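Local coordinates for protein SidF, inhibitor of growth family, member 3 (Legionella pneumophila subsp. pneumophila, PDB 4FYE) that acts as a phosphoinositide phosphatase linked to membranes, probably removing the 3-phosphate from phosphatidylinositol 3,4,5-trisphosphate, at residues 380-385 with 534-539; 482-487 with 550-555; 489-494 with 544-549. The protein carries 1 engineered substitution. All blocks are in the same frame, centred on the assembly; numbering follows the deposited sequence.

Interaction 1. Residues 380-385 with 534-539; sequences VRQMMD and GYEKSI
Glu536 OE2 has two polar neighbours: Lys291 of helix 284-311, in a salt bridge, and the side-chain amide of Gln382 from helix 373-387. The contact is a narrow meeting of two helices, 373-387 and the long 522-583, whose part here lies in a predicted coiled coil. As modelled, Gln382 OE1 sits 3.2 Å from Glu536 OE2, but the amide is probably turned over, and with it turned back the pair may be a hydrogen bond. Gln382 reaches across because CG stands anti to the backbone N (chi1 162°) and the chain stays extended beyond it. Glu536 is also extended, and the two side chains meet at about a right angle, with amide and carboxylate planes 33° apart. Only 68 Å² is buried, and the closest pair of CA atoms, those of Gln382 and Ile539, is 9.6 Å apart. Tyr502 of helix 482-514 touches Gln382 and Glu536 as well as Met383 and Ile539, a third element shared by both helices, while Met384 packs on strands 353-360 and 402-416. One turn joins Arg381 to Asp385, which also pairs with Arg443: Arg381 NE donates to Asp385 OD2 at 2.8 Å, reaching its anti side from 29° out of the carboxylate plane.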
ATOM      1  N   VAL A 380      10.515  10.108  -6.306  1.00 52.57           N
ATOM      2  CA  VAL A 380       9.089   9.984  -6.126  1.00 49.40           C
ATOM      3  C   VAL A 380       8.669  11.269  -5.465  1.00 51.23           C
ATOM      4  O   VAL A 380       7.728  11.943  -5.926  1.00 55.25           O
ATOM      5  CB  VAL A 380       8.719   8.718  -5.305  1.00 52.08           C
ATOM      6  CG1 VAL A 380       7.314   8.832  -4.754  1.00 55.28           C
ATOM      7  CG2 VAL A 380       8.872   7.434  -6.121  1.00 45.43           C
ATOM      8  N   ARG A 381       9.408  11.666  -4.433  1.00 51.35           N
ATOM      9  CA  ARG A 381       9.138  12.937  -3.761  1.00 54.20           C
ATOM     10  C   ARG A 381       9.177  14.156  -4.722  1.00 56.72           C
ATOM     11  O   ARG A 381       8.373  15.055  -4.619  1.00 57.80           O
ATOM     12  CB  ARG A 381      10.039  13.068  -2.524  1.00 54.64           C
ATOM     13  CG  ARG A 381      10.741  14.387  -2.336  1.00 65.75           C
ATOM     14  CD  ARG A 381       9.864  15.409  -1.673  1.00 65.65           C
ATOM     15  NE  ARG A 381       9.948  16.693  -2.364  1.00 74.86           N
ATOM     16  CZ  ARG A 381      10.842  17.063  -3.291  1.00 77.84           C
ATOM     17  NH1 ARG A 381      11.814  16.257  -3.694  1.00 85.72           N
ATOM     18  NH2 ARG A 381      10.757  18.272  -3.825  1.00 70.81           N
ATOM     19  N   GLN A 382      10.045  14.132  -5.712  1.00 58.15           N
ATOM     20  CA  GLN A 382      10.128  15.227  -6.673  1.00 63.61           C
ATOM     21  C   GLN A 382       8.935  15.222  -7.658  1.00 64.99           C
ATOM     22  O   GLN A 382       8.330  16.287  -7.947  1.00 64.04           O
ATOM     23  CB  GLN A 382      11.481  15.121  -7.378  1.00 70.34           C
ATOM     24  CG  GLN A 382      11.644  15.867  -8.681  1.00 81.14           C
ATOM     25  CD  GLN A 382      13.087  15.886  -9.185  1.00 90.73           C
ATOM     26  OE1 GLN A 382      13.505  16.868  -9.821  1.00 93.88           O
ATOM     27  NE2 GLN A 382      13.866  14.822  -8.881  1.00 84.48           N
ATOM     28  N   MET A 383       8.576  14.034  -8.154  1.00 62.29           N
ATOM     29  CA  MET A 383       7.432  13.918  -9.072  1.00 62.33           C
ATOM     30  C   MET A 383       6.054  14.182  -8.367  1.00 60.56           C
ATOM     31  O   MET A 383       5.184  14.845  -8.914  1.00 59.30           O
ATOM     32  CB  MET A 383       7.486  12.609  -9.887  1.00 58.94           C
ATOM     33  CG  MET A 383       8.837  12.285 -10.522  1.00 61.19           C
ATOM     34  SD  MET A 383       9.595  13.500 -11.670  1.00 75.13           S
ATOM     35  CE  MET A 383       9.855  14.909 -10.642  1.00 72.70           C
ATOM     36  N   MET A 384       5.882  13.695  -7.145  1.00 56.56           N
ATOM     37  CA  MET A 384       4.721  14.075  -6.355  1.00 55.67           C
ATOM     38  C   MET A 384       4.607  15.584  -6.235  1.00 57.53           C
ATOM     39  O   MET A 384       3.508  16.143  -6.420  1.00 56.87           O
ATOM     40  CB  MET A 384       4.715  13.409  -4.946  1.00 49.94           C
ATOM     41  CG  MET A 384       4.425  11.903  -4.947  1.00 47.01           C
ATOM     42  SD  MET A 384       4.413  11.235  -3.260  0.80 42.21           S
ATOM     43  CE  MET A 384       3.053  12.228  -2.701  1.00 49.52           C
ATOM     44  N   ASP A 385       5.717  16.252  -5.914  1.00 58.12           N
ATOM     45  CA  ASP A 385       5.699  17.734  -5.774  1.00 61.07           C
ATOM     46  C   ASP A 385       5.590  18.453  -7.127  1.00 60.21           C
ATOM     47  O   ASP A 385       5.132  19.601  -7.182  1.00 60.17           O
ATOM     48  CB  ASP A 385       6.918  18.266  -4.995  1.00 64.64           C
ATOM     49  CG  ASP A 385       6.663  18.426  -3.480  1.00 68.79           C
ATOM     50  OD1 ASP A 385       5.491  18.610  -3.033  1.00 65.96           O
ATOM     51  OD2 ASP A 385       7.677  18.362  -2.723  1.00 69.49           O
ATOM     52  N   GLY A 534      17.814  23.006 -16.313  1.00 98.26           N
ATOM     53  CA  GLY A 534      17.655  24.398 -15.911  1.00103.81           C
ATOM     54  C   GLY A 534      16.490  24.545 -14.941  1.00106.00           C
ATOM     55  O   GLY A 534      16.625  25.144 -13.859  1.00107.08           O
ATOM     56  N   TYR A 535      15.346  23.983 -15.337  1.00101.05           N
ATOM     57  CA  TYR A 535      14.126  24.036 -14.536  1.00102.42           C
ATOM     58  C   TYR A 535      14.373  23.300 -13.237  1.00 96.81           C
ATOM     59  O   TYR A 535      13.946  23.746 -12.173  1.00 95.26           O
ATOM     60  CB  TYR A 535      12.917  23.435 -15.292  1.00 99.69           C
ATOM     61  CG  TYR A 535      12.492  24.171 -16.571  1.00 99.25           C
ATOM     62  CD1 TYR A 535      12.415  25.571 -16.612  1.00102.51           C
ATOM     63  CD2 TYR A 535      12.148  23.458 -17.731  1.00 98.84           C
ATOM     64  CE1 TYR A 535      12.021  26.238 -17.770  1.00104.85           C
ATOM     65  CE2 TYR A 535      11.753  24.116 -18.895  1.00104.75           C
ATOM     66  CZ  TYR A 535      11.686  25.503 -18.908  1.00105.91           C
ATOM     67  OH  TYR A 535      11.283  26.163 -20.047  1.00110.30           O
ATOM     68  N   GLU A 536      15.096  22.189 -13.334  1.00 96.73           N
ATOM     69  CA  GLU A 536      15.502  21.432 -12.156  1.00 95.60           C
ATOM     70  C   GLU A 536      16.370  22.262 -11.188  1.00 96.88           C
ATOM     71  O   GLU A 536      15.978  22.405 -10.024  1.00 92.10           O
ATOM     72  CB  GLU A 536      16.204  20.155 -12.570  1.00 95.67           C
ATOM     73  CG  GLU A 536      15.958  19.007 -11.617  1.00103.29           C
ATOM     74  CD  GLU A 536      16.586  17.703 -12.095  1.00111.34           C
ATOM     75  OE1 GLU A 536      17.703  17.747 -12.682  1.00106.10           O
ATOM     76  OE2 GLU A 536      15.951  16.638 -11.882  1.00111.57           O
ATOM     77  N   LYS A 537      17.490  22.850 -11.653  1.00 96.06           N
ATOM     78  CA  LYS A 537      18.315  23.702 -10.763  1.00 98.56           C
ATOM     79  C   LYS A 537      17.414  24.736 -10.128  1.00 94.48           C
ATOM     80  O   LYS A 537      17.575  25.116  -8.969  1.00 98.20           O
ATOM     81  CB  LYS A 537      19.459  24.475 -11.448  1.00104.23           C
ATOM     82  CG  LYS A 537      19.907  24.059 -12.840  1.00113.91           C
ATOM     83  CD  LYS A 537      21.370  24.433 -13.089  1.00116.85           C
ATOM     84  CE  LYS A 537      22.276  23.350 -12.504  1.00118.29           C
ATOM     85  NZ  LYS A 537      23.693  23.784 -12.475  1.00125.61           N
ATOM     86  N   SER A 538      16.453  25.189 -10.904  1.00 89.51           N
ATOM     87  CA  SER A 538      15.636  26.281 -10.464  1.00 93.14           C
ATOM     88  C   SER A 538      14.589  25.893  -9.415  1.00 87.46           C
ATOM     89  O   SER A 538      14.423  26.571  -8.397  1.00 84.85           O
ATOM     90  CB  SER A 538      15.007  26.966 -11.661  1.00 93.58           C
ATOM     91  OG  SER A 538      14.302  28.077 -11.195  1.00 95.59           O
ATOM     92  N   ILE A 539      13.885  24.800  -9.666  1.00 88.09           N
ATOM     93  CA  ILE A 539      13.042  24.205  -8.651  1.00 84.02           C
ATOM     94  C   ILE A 539      13.894  23.834  -7.435  1.00 85.77           C
ATOM     95  O   ILE A 539      13.586  24.259  -6.316  1.00 85.01           O
ATOM     96  CB  ILE A 539      12.305  22.987  -9.209  1.00 86.21           C
ATOM     97  CG1 ILE A 539      11.463  23.423 -10.412  1.00 82.55           C
ATOM     98  CG2 ILE A 539      11.433  22.322  -8.133  1.00 75.05           C
ATOM     99  CD1 ILE A 539      11.398  22.367 -11.495  1.00 83.99           C
TER

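Interaction 2. Residues 482-487 with 550-555; sequences SDLNQQ and HNQIDA
Leu484 and Ile553 face each other between two antiparallel helices, 482-514 and 522-583, in a hairpin predicted to form a coiled coil. The axes of the two short segments approach to 9.9 Å with 163° between their directions, and the Leu484 and Ile553 CA atoms, 7.1 Å apart, set the register. Aliphatic packing carries most of the contact. The two side chains slide past each other in opposite directions, so that Leu484 CB meets Ile553 CD1 at 3.7 Å while Leu484 CD1 lies 3.8 Å from Ile553 CG1. The ethyl branch of Ile553 thus lies along the leucine from its base to one of its methyls. It is placed there by a first torsion that sets CG1 anti to the carbonyl carbon and beside the backbone N (chi1 -68°).

Apolar carbon against amide oxygen makes up the rest. On one flank, Gln552 crosses Leu484 at about a right angle, and its OE1 comes within 3.7 Å of Leu484 CD2. On the other, Asn485 crosses Ile553 in the same manner, with OD1 4.0 Å from Ile553 CD1. The nitrogen ends of these amides turn to other partners: Asn485 ND2 makes a weak hydrogen bond to Asp450 of helix 438-458, and Gln552 NE2 a weak one to the carbonyl of Glu548 in its own helix.

Asn446 of helix 438-458 also touches Ile553, as does Ile488 of helix 482-514. With 198 Å² buried and cross-helix contacts made by methyls, methylenes and amide oxygens, cohesion between these turns comes from van der Waals packing and the hydrophobic effect, not from directional polar bonds.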
ATOM      1  N   SER A 482       1.914  32.084  11.336  1.00 99.40           N
ATOM      2  CA  SER A 482       1.154  32.502  10.152  1.00104.32           C
ATOM      3  C   SER A 482       2.063  33.215   9.172  1.00105.02           C
ATOM      4  O   SER A 482       1.904  33.105   7.941  1.00100.28           O
ATOM      5  CB  SER A 482       0.019  33.443  10.564  1.00110.28           C
ATOM      6  OG  SER A 482      -0.445  33.166  11.879  1.00112.20           O
ATOM      7  N   ASP A 483       3.016  33.933   9.769  1.00106.38           N
ATOM      8  CA  ASP A 483       4.054  34.663   9.084  1.00106.61           C
ATOM      9  C   ASP A 483       4.820  33.804   8.097  1.00101.58           C
ATOM     10  O   ASP A 483       4.702  33.974   6.882  1.00 99.64           O
ATOM     11  CB  ASP A 483       5.012  35.250  10.110  1.00108.11           C
ATOM     12  CG  ASP A 483       5.499  36.615   9.704  1.00119.11           C
ATOM     13  OD1 ASP A 483       5.017  37.087   8.638  1.00117.13           O
ATOM     14  OD2 ASP A 483       6.327  37.221  10.443  1.00120.72           O
ATOM     15  N   LEU A 484       5.599  32.865   8.622  1.00101.08           N
ATOM     16  CA  LEU A 484       6.371  31.982   7.760  1.00 95.60           C
ATOM     17  C   LEU A 484       5.492  31.142   6.831  1.00 87.47           C
ATOM     18  O   LEU A 484       5.897  30.830   5.710  1.00 83.80           O
ATOM     19  CB  LEU A 484       7.291  31.112   8.582  1.00 96.77           C
ATOM     20  CG  LEU A 484       8.274  31.834   9.502  1.00103.74           C
ATOM     21  CD1 LEU A 484       8.362  31.084  10.827  1.00102.11           C
ATOM     22  CD2 LEU A 484       9.646  31.922   8.846  1.00103.95           C
ATOM     23  N   ASN A 485       4.289  30.789   7.284  1.00 87.85           N
ATOM     24  CA  ASN A 485       3.336  30.035   6.430  1.00 84.90           C
ATOM     25  C   ASN A 485       2.959  30.835   5.174  1.00 88.98           C
ATOM     26  O   ASN A 485       2.932  30.284   4.064  1.00 81.81           O
ATOM     27  CB  ASN A 485       2.087  29.587   7.215  1.00 84.19           C
ATOM     28  CG  ASN A 485       2.219  28.171   7.769  1.00 85.93           C
ATOM     29  OD1 ASN A 485       2.737  27.285   7.102  1.00 83.96           O
ATOM     30  ND2 ASN A 485       1.731  27.951   8.979  1.00 84.06           N
ATOM     31  N   GLN A 486       2.711  32.141   5.368  1.00 92.52           N
ATOM     32  CA  GLN A 486       2.470  33.095   4.277  1.00 96.15           C
ATOM     33  C   GLN A 486       3.620  33.133   3.265  1.00 93.81           C
ATOM     34  O   GLN A 486       3.416  33.036   2.045  1.00 90.38           O
ATOM     35  CB  GLN A 486       2.272  34.506   4.857  1.00104.02           C
ATOM     36  CG  GLN A 486       1.541  35.477   3.949  1.00108.04           C
ATOM     37  CD  GLN A 486       0.095  35.061   3.728  1.00109.71           C
ATOM     38  OE1 GLN A 486      -0.810  35.704   4.245  1.00116.25           O
ATOM     39  NE2 GLN A 486      -0.127  33.967   2.981  1.00101.90           N
ATOM     40  N   GLN A 487       4.828  33.267   3.804  1.00 92.07           N
ATOM     41  CA  GLN A 487       6.053  33.284   3.022  1.00 92.33           C
ATOM     42  C   GLN A 487       6.299  31.991   2.206  1.00 92.26           C
ATOM     43  O   GLN A 487       7.016  32.016   1.191  1.00 93.96           O
ATOM     44  CB  GLN A 487       7.223  33.502   3.982  1.00 93.16           C
ATOM     45  CG  GLN A 487       7.249  34.846   4.713  1.00 98.79           C
ATOM     46  CD  GLN A 487       8.649  35.127   5.284  1.00103.32           C
ATOM     47  OE1 GLN A 487       8.787  35.561   6.436  1.00104.44           O
ATOM     48  NE2 GLN A 487       9.682  34.859   4.472  1.00102.14           N
ATOM     49  N   HIS A 550      10.391  25.938   6.424  1.00 76.44           N
ATOM     50  CA  HIS A 550       9.853  24.833   7.188  1.00 75.54           C
ATOM     51  C   HIS A 550      10.718  24.580   8.385  1.00 75.08           C
ATOM     52  O   HIS A 550      10.211  24.434   9.501  1.00 75.66           O
ATOM     53  CB  HIS A 550       9.671  23.546   6.357  1.00 74.42           C
ATOM     54  CG  HIS A 550       8.339  23.481   5.601  1.00 73.74           C
ATOM     55  ND1 HIS A 550       7.141  23.514   6.221  1.00 74.24           N
ATOM     56  CD2 HIS A 550       8.056  23.405   4.242  1.00 73.61           C
ATOM     57  CE1 HIS A 550       6.139  23.487   5.313  1.00 75.12           C
ATOM     58  NE2 HIS A 550       6.701  23.414   4.102  1.00 77.38           N
ATOM     59  N   ASN A 551      12.031  24.564   8.187  1.00 74.35           N
ATOM     60  CA  ASN A 551      12.922  24.254   9.307  1.00 78.45           C
ATOM     61  C   ASN A 551      12.774  25.283  10.427  1.00 81.26           C
ATOM     62  O   ASN A 551      12.850  24.946  11.598  1.00 82.11           O
ATOM     63  CB  ASN A 551      14.376  24.062   8.842  1.00 76.49           C
ATOM     64  CG  ASN A 551      14.548  22.772   8.021  1.00 76.97           C
ATOM     65  OD1 ASN A 551      15.356  22.688   7.087  1.00 77.67           O
ATOM     66  ND2 ASN A 551      13.760  21.760   8.361  1.00 71.39           N
ATOM     67  N   GLN A 552      12.482  26.522  10.075  1.00 82.72           N
ATOM     68  CA  GLN A 552      12.246  27.515  11.122  1.00 89.27           C
ATOM     69  C   GLN A 552      10.908  27.270  11.834  1.00 87.41           C
ATOM     70  O   GLN A 552      10.780  27.491  13.047  1.00 86.36           O
ATOM     71  CB  GLN A 552      12.297  28.938  10.560  1.00 92.58           C
ATOM     72  CG  GLN A 552      13.674  29.409  10.106  1.00 92.43           C
ATOM     73  CD  GLN A 552      13.559  30.714   9.333  1.00 96.36           C
ATOM     74  OE1 GLN A 552      13.233  31.768   9.902  1.00 92.80           O
ATOM     75  NE2 GLN A 552      13.788  30.641   8.019  1.00 96.26           N
ATOM     76  N   ILE A 553       9.913  26.803  11.085  1.00 83.31           N
ATOM     77  CA  ILE A 553       8.629  26.489  11.715  1.00 82.91           C
ATOM     78  C   ILE A 553       8.756  25.314  12.701  1.00 83.17           C
ATOM     79  O   ILE A 553       8.244  25.353  13.830  1.00 86.55           O
ATOM     80  CB  ILE A 553       7.544  26.259  10.657  1.00 82.24           C
ATOM     81  CG1 ILE A 553       7.277  27.597   9.962  1.00 80.84           C
ATOM     82  CG2 ILE A 553       6.296  25.626  11.278  1.00 79.76           C
ATOM     83  CD1 ILE A 553       6.284  27.584   8.820  1.00 77.51           C
ATOM     84  N   ASP A 554       9.480  24.295  12.266  1.00 79.91           N
ATOM     85  CA  ASP A 554       9.784  23.123  13.067  1.00 80.68           C
ATOM     86  C   ASP A 554      10.322  23.472  14.461  1.00 83.68           C
ATOM     87  O   ASP A 554       9.760  23.053  15.479  1.00 80.30           O
ATOM     88  CB  ASP A 554      10.831  22.304  12.311  1.00 81.91           C
ATOM     89  CG  ASP A 554      10.658  20.829  12.504  1.00 80.60           C
ATOM     90  OD1 ASP A 554      11.691  20.161  12.678  1.00 83.96           O
ATOM     91  OD2 ASP A 554       9.497  20.348  12.479  1.00 81.06           O
ATOM     92  N   ALA A 555      11.406  24.254  14.479  1.00 85.29           N
ATOM     93  CA  ALA A 555      12.023  24.777  15.711  1.00 90.43           C
ATOM     94  C   ALA A 555      11.007  25.280  16.728  1.00 91.61           C
ATOM     95  O   ALA A 555      11.047  24.904  17.907  1.00 90.75           O
ATOM     96  CB  ALA A 555      12.992  25.904  15.371  1.00 88.71           C
TER

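Interaction 3. Residues 489-494 with 544-549; sequences TEKENA and SAIYEL
This contact belongs to an antiparallel pair of long helices, 482-514 and 522-583, predicted to form a coiled coil. The axes of the segments approach to 10.1 Å at 164°, and the spacing of Leu484, Ile488, Lys491 and Leu495 on one helix, and of Ile546, Leu549 and Ile553 on the other, fits the alternating three- and four-residue steps of a heptad pattern. Lys491 therefore takes an inward-facing position, and the CA atoms of Lys491 and Ile546, 7.1 Å apart, are the closest pair.

The lysine contributes mainly its hydrocarbon chain. It starts with CG anti to the backbone N (chi1 -156°), then bends at its third and fourth torsions and runs over the partner helix, meeting Ile546 at a slant. Lys491 CD rests 3.7 Å from Ile546 CG1, and further out Lys491 CE touches the methyl of Ala545, with 3.5 Å between CE and CB. The charged nitrogen passes close by, Lys491 NZ lying 3.7 Å from Ala545 CB.

Ile546 is buried, and Glu492 approaches it from another side. The two side chains cross at about a right angle, and Glu492 OE2 stands 4.1 Å from Ile546 CD1. The Glu492 carboxylate has cationic neighbours: its two oxygens form long, weak ion pairs with Arg443 of helix 438-458 and with Lys499 further along its own helix. Leu495 also touches Ile546.

The two segments bury 212 Å² between them, and the chemistry is that of a long amphipathic side chain: methylenes of Lys491 provide apolar surface for Ile546 and Ala545, while its ammonium group, ending a partly exposed side chain, probably keeps some access to water, which would lessen the cost of placing a charge beside apolar groups.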
ATOM      1  N   THR A 489       3.600  29.667   1.206  1.00 78.34           N
ATOM      2  CA  THR A 489       2.548  29.500   0.228  1.00 82.52           C
ATOM      3  C   THR A 489       2.705  30.501  -0.906  1.00 83.96           C
ATOM      4  O   THR A 489       2.437  30.160  -2.058  1.00 83.12           O
ATOM      5  CB  THR A 489       1.163  29.495   0.874  1.00 85.08           C
ATOM      6  OG1 THR A 489       1.252  30.165   2.131  1.00 87.76           O
ATOM      7  CG2 THR A 489       0.743  28.022   1.124  1.00 90.07           C
ATOM      8  N   GLU A 490       3.216  31.690  -0.588  1.00 85.94           N
ATOM      9  CA  GLU A 490       3.719  32.594  -1.641  1.00 92.60           C
ATOM     10  C   GLU A 490       4.815  31.924  -2.503  1.00 88.14           C
ATOM     11  O   GLU A 490       4.667  31.841  -3.740  1.00 81.87           O
ATOM     12  CB  GLU A 490       4.193  33.962  -1.098  1.00 95.12           C
ATOM     13  CG  GLU A 490       3.088  34.877  -0.606  1.00 96.89           C
ATOM     14  CD  GLU A 490       3.625  36.097   0.158  1.00104.44           C
ATOM     15  OE1 GLU A 490       4.445  35.930   1.095  1.00103.25           O
ATOM     16  OE2 GLU A 490       3.223  37.239  -0.182  1.00108.70           O
ATOM     17  N   LYS A 491       5.887  31.411  -1.893  1.00 84.42           N
ATOM     18  CA  LYS A 491       6.890  30.787  -2.771  1.00 88.89           C
ATOM     19  C   LYS A 491       6.466  29.519  -3.495  1.00 85.46           C
ATOM     20  O   LYS A 491       6.926  29.264  -4.610  1.00 89.81           O
ATOM     21  CB  LYS A 491       8.271  30.622  -2.151  1.00 91.70           C
ATOM     22  CG  LYS A 491       9.324  30.544  -3.256  1.00 93.99           C
ATOM     23  CD  LYS A 491      10.621  29.848  -2.822  1.00 97.66           C
ATOM     24  CE  LYS A 491      11.387  30.601  -1.732  1.00 96.34           C
ATOM     25  NZ  LYS A 491      12.208  31.771  -2.192  1.00101.82           N
ATOM     26  N   GLU A 492       5.600  28.728  -2.876  1.00 81.88           N
ATOM     27  CA  GLU A 492       5.136  27.502  -3.530  1.00 85.49           C
ATOM     28  C   GLU A 492       4.281  27.855  -4.740  1.00 82.39           C
ATOM     29  O   GLU A 492       4.335  27.192  -5.779  1.00 81.40           O
ATOM     30  CB  GLU A 492       4.397  26.573  -2.561  1.00 83.86           C
ATOM     31  CG  GLU A 492       4.303  25.127  -3.061  1.00 98.56           C
ATOM     32  CD  GLU A 492       5.404  24.179  -2.556  1.00102.69           C
ATOM     33  OE1 GLU A 492       5.486  23.875  -1.329  1.00106.92           O
ATOM     34  OE2 GLU A 492       6.178  23.683  -3.408  1.00107.65           O
ATOM     35  N   ASN A 493       3.525  28.939  -4.626  1.00 84.10           N
ATOM     36  CA  ASN A 493       2.848  29.507  -5.803  1.00 82.32           C
ATOM     37  C   ASN A 493       3.750  29.992  -6.981  1.00 82.50           C
ATOM     38  O   ASN A 493       3.415  29.757  -8.141  1.00 83.71           O
ATOM     39  CB  ASN A 493       1.767  30.477  -5.351  1.00 83.66           C
ATOM     40  CG  ASN A 493       0.602  29.746  -4.652  1.00 86.11           C
ATOM     41  OD1 ASN A 493       0.301  28.584  -4.952  1.00 84.26           O
ATOM     42  ND2 ASN A 493      -0.048  30.421  -3.723  1.00 85.67           N
ATOM     43  N   ALA A 494       4.924  30.551  -6.685  1.00 82.03           N
ATOM     44  CA  ALA A 494       5.948  30.880  -7.712  1.00 86.57           C
ATOM     45  C   ALA A 494       6.476  29.681  -8.551  1.00 85.32           C
ATOM     46  O   ALA A 494       6.840  29.819  -9.748  1.00 82.63           O
ATOM     47  CB  ALA A 494       7.115  31.612  -7.057  1.00 85.26           C
ATOM     48  N   SER A 544      14.839  24.422  -1.844  1.00 78.43           N
ATOM     49  CA  SER A 544      15.722  24.803  -0.722  1.00 82.32           C
ATOM     50  C   SER A 544      15.216  25.896   0.210  1.00 84.81           C
ATOM     51  O   SER A 544      15.255  25.718   1.426  1.00 88.41           O
ATOM     52  CB  SER A 544      17.097  25.221  -1.217  1.00 81.18           C
ATOM     53  OG  SER A 544      17.823  24.085  -1.605  1.00 79.56           O
ATOM     54  N   ALA A 545      14.764  27.022  -0.336  1.00 80.15           N
ATOM     55  CA  ALA A 545      14.424  28.145   0.528  1.00 84.52           C
ATOM     56  C   ALA A 545      13.143  27.851   1.305  1.00 84.17           C
ATOM     57  O   ALA A 545      13.002  28.231   2.477  1.00 86.34           O
ATOM     58  CB  ALA A 545      14.320  29.450  -0.263  1.00 82.71           C
ATOM     59  N   ILE A 546      12.220  27.157   0.632  1.00 84.75           N
ATOM     60  CA  ILE A 546      10.986  26.614   1.234  1.00 77.65           C
ATOM     61  C   ILE A 546      11.289  25.672   2.404  1.00 75.38           C
ATOM     62  O   ILE A 546      10.718  25.805   3.501  1.00 73.34           O
ATOM     63  CB  ILE A 546      10.143  25.902   0.164  1.00 76.87           C
ATOM     64  CG1 ILE A 546       9.589  26.945  -0.802  1.00 78.28           C
ATOM     65  CG2 ILE A 546       9.003  25.102   0.791  1.00 74.32           C
ATOM     66  CD1 ILE A 546       8.909  26.401  -2.034  1.00 71.15           C
ATOM     67  N   TYR A 547      12.201  24.729   2.183  1.00 73.31           N
ATOM     68  CA  TYR A 547      12.664  23.909   3.278  1.00 73.68           C
ATOM     69  C   TYR A 547      13.190  24.761   4.446  1.00 77.91           C
ATOM     70  O   TYR A 547      12.827  24.510   5.612  1.00 73.94           O
ATOM     71  CB  TYR A 547      13.733  22.938   2.786  1.00 72.77           C
ATOM     72  CG  TYR A 547      13.166  21.758   2.048  1.00 69.39           C
ATOM     73  CD1 TYR A 547      12.064  21.079   2.549  1.00 67.08           C
ATOM     74  CD2 TYR A 547      13.751  21.292   0.858  1.00 71.09           C
ATOM     75  CE1 TYR A 547      11.540  19.976   1.882  1.00 64.72           C
ATOM     76  CE2 TYR A 547      13.244  20.182   0.180  1.00 66.93           C
ATOM     77  CZ  TYR A 547      12.134  19.523   0.693  1.00 65.97           C
ATOM     78  OH  TYR A 547      11.573  18.410   0.038  1.00 66.57           O
ATOM     79  N   GLU A 548      14.000  25.785   4.115  1.00 85.83           N
ATOM     80  CA  GLU A 548      14.679  26.634   5.115  1.00 90.98           C
ATOM     81  C   GLU A 548      13.609  27.213   6.020  1.00 87.53           C
ATOM     82  O   GLU A 548      13.784  27.309   7.238  1.00 86.70           O
ATOM     83  CB  GLU A 548      15.479  27.779   4.453  1.00100.58           C
ATOM     84  CG  GLU A 548      16.925  27.476   4.045  1.00110.53           C
ATOM     85  CD  GLU A 548      17.979  28.044   5.011  1.00120.84           C
ATOM     86  OE1 GLU A 548      18.233  29.281   4.995  1.00127.53           O
ATOM     87  OE2 GLU A 548      18.583  27.245   5.773  1.00117.72           O
ATOM     88  N   LEU A 549      12.481  27.562   5.404  1.00 83.00           N
ATOM     89  CA  LEU A 549      11.355  28.157   6.119  1.00 82.67           C
ATOM     90  C   LEU A 549      10.651  27.125   7.004  1.00 82.06           C
ATOM     91  O   LEU A 549      10.376  27.401   8.199  1.00 80.15           O
ATOM     92  CB  LEU A 549      10.401  28.808   5.124  1.00 81.31           C
ATOM     93  CG  LEU A 549      10.978  30.083   4.490  1.00 86.90           C
ATOM     94  CD1 LEU A 549      10.060  30.668   3.412  1.00 87.71           C
ATOM     95  CD2 LEU A 549      11.294  31.121   5.562  1.00 86.64           C
TER

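Overall arrangement
All three contacts use helix 522-583, which successively meets helix 373-387 in interaction 1 and helix 482-514 in interactions 3 and 2. Because the hairpin is antiparallel, interaction 3 is nested within the loop closed by interaction 2, their centres 10 Å apart and joined by Leu484 packing on Leu549. Interaction 1 lies 13 Å from interaction 3 and 21 Å from interaction 2, centre to centre, and its segments alternate with theirs along the chain. Arg381 packs on Tyr547 between interactions 1 and 3. The predicted coiled coil thus packs helix on helix over these adjoining turns, and nearer the start of helix 522-583 makes a small surface contact with a helix that packs on the four-stranded mixed sheet.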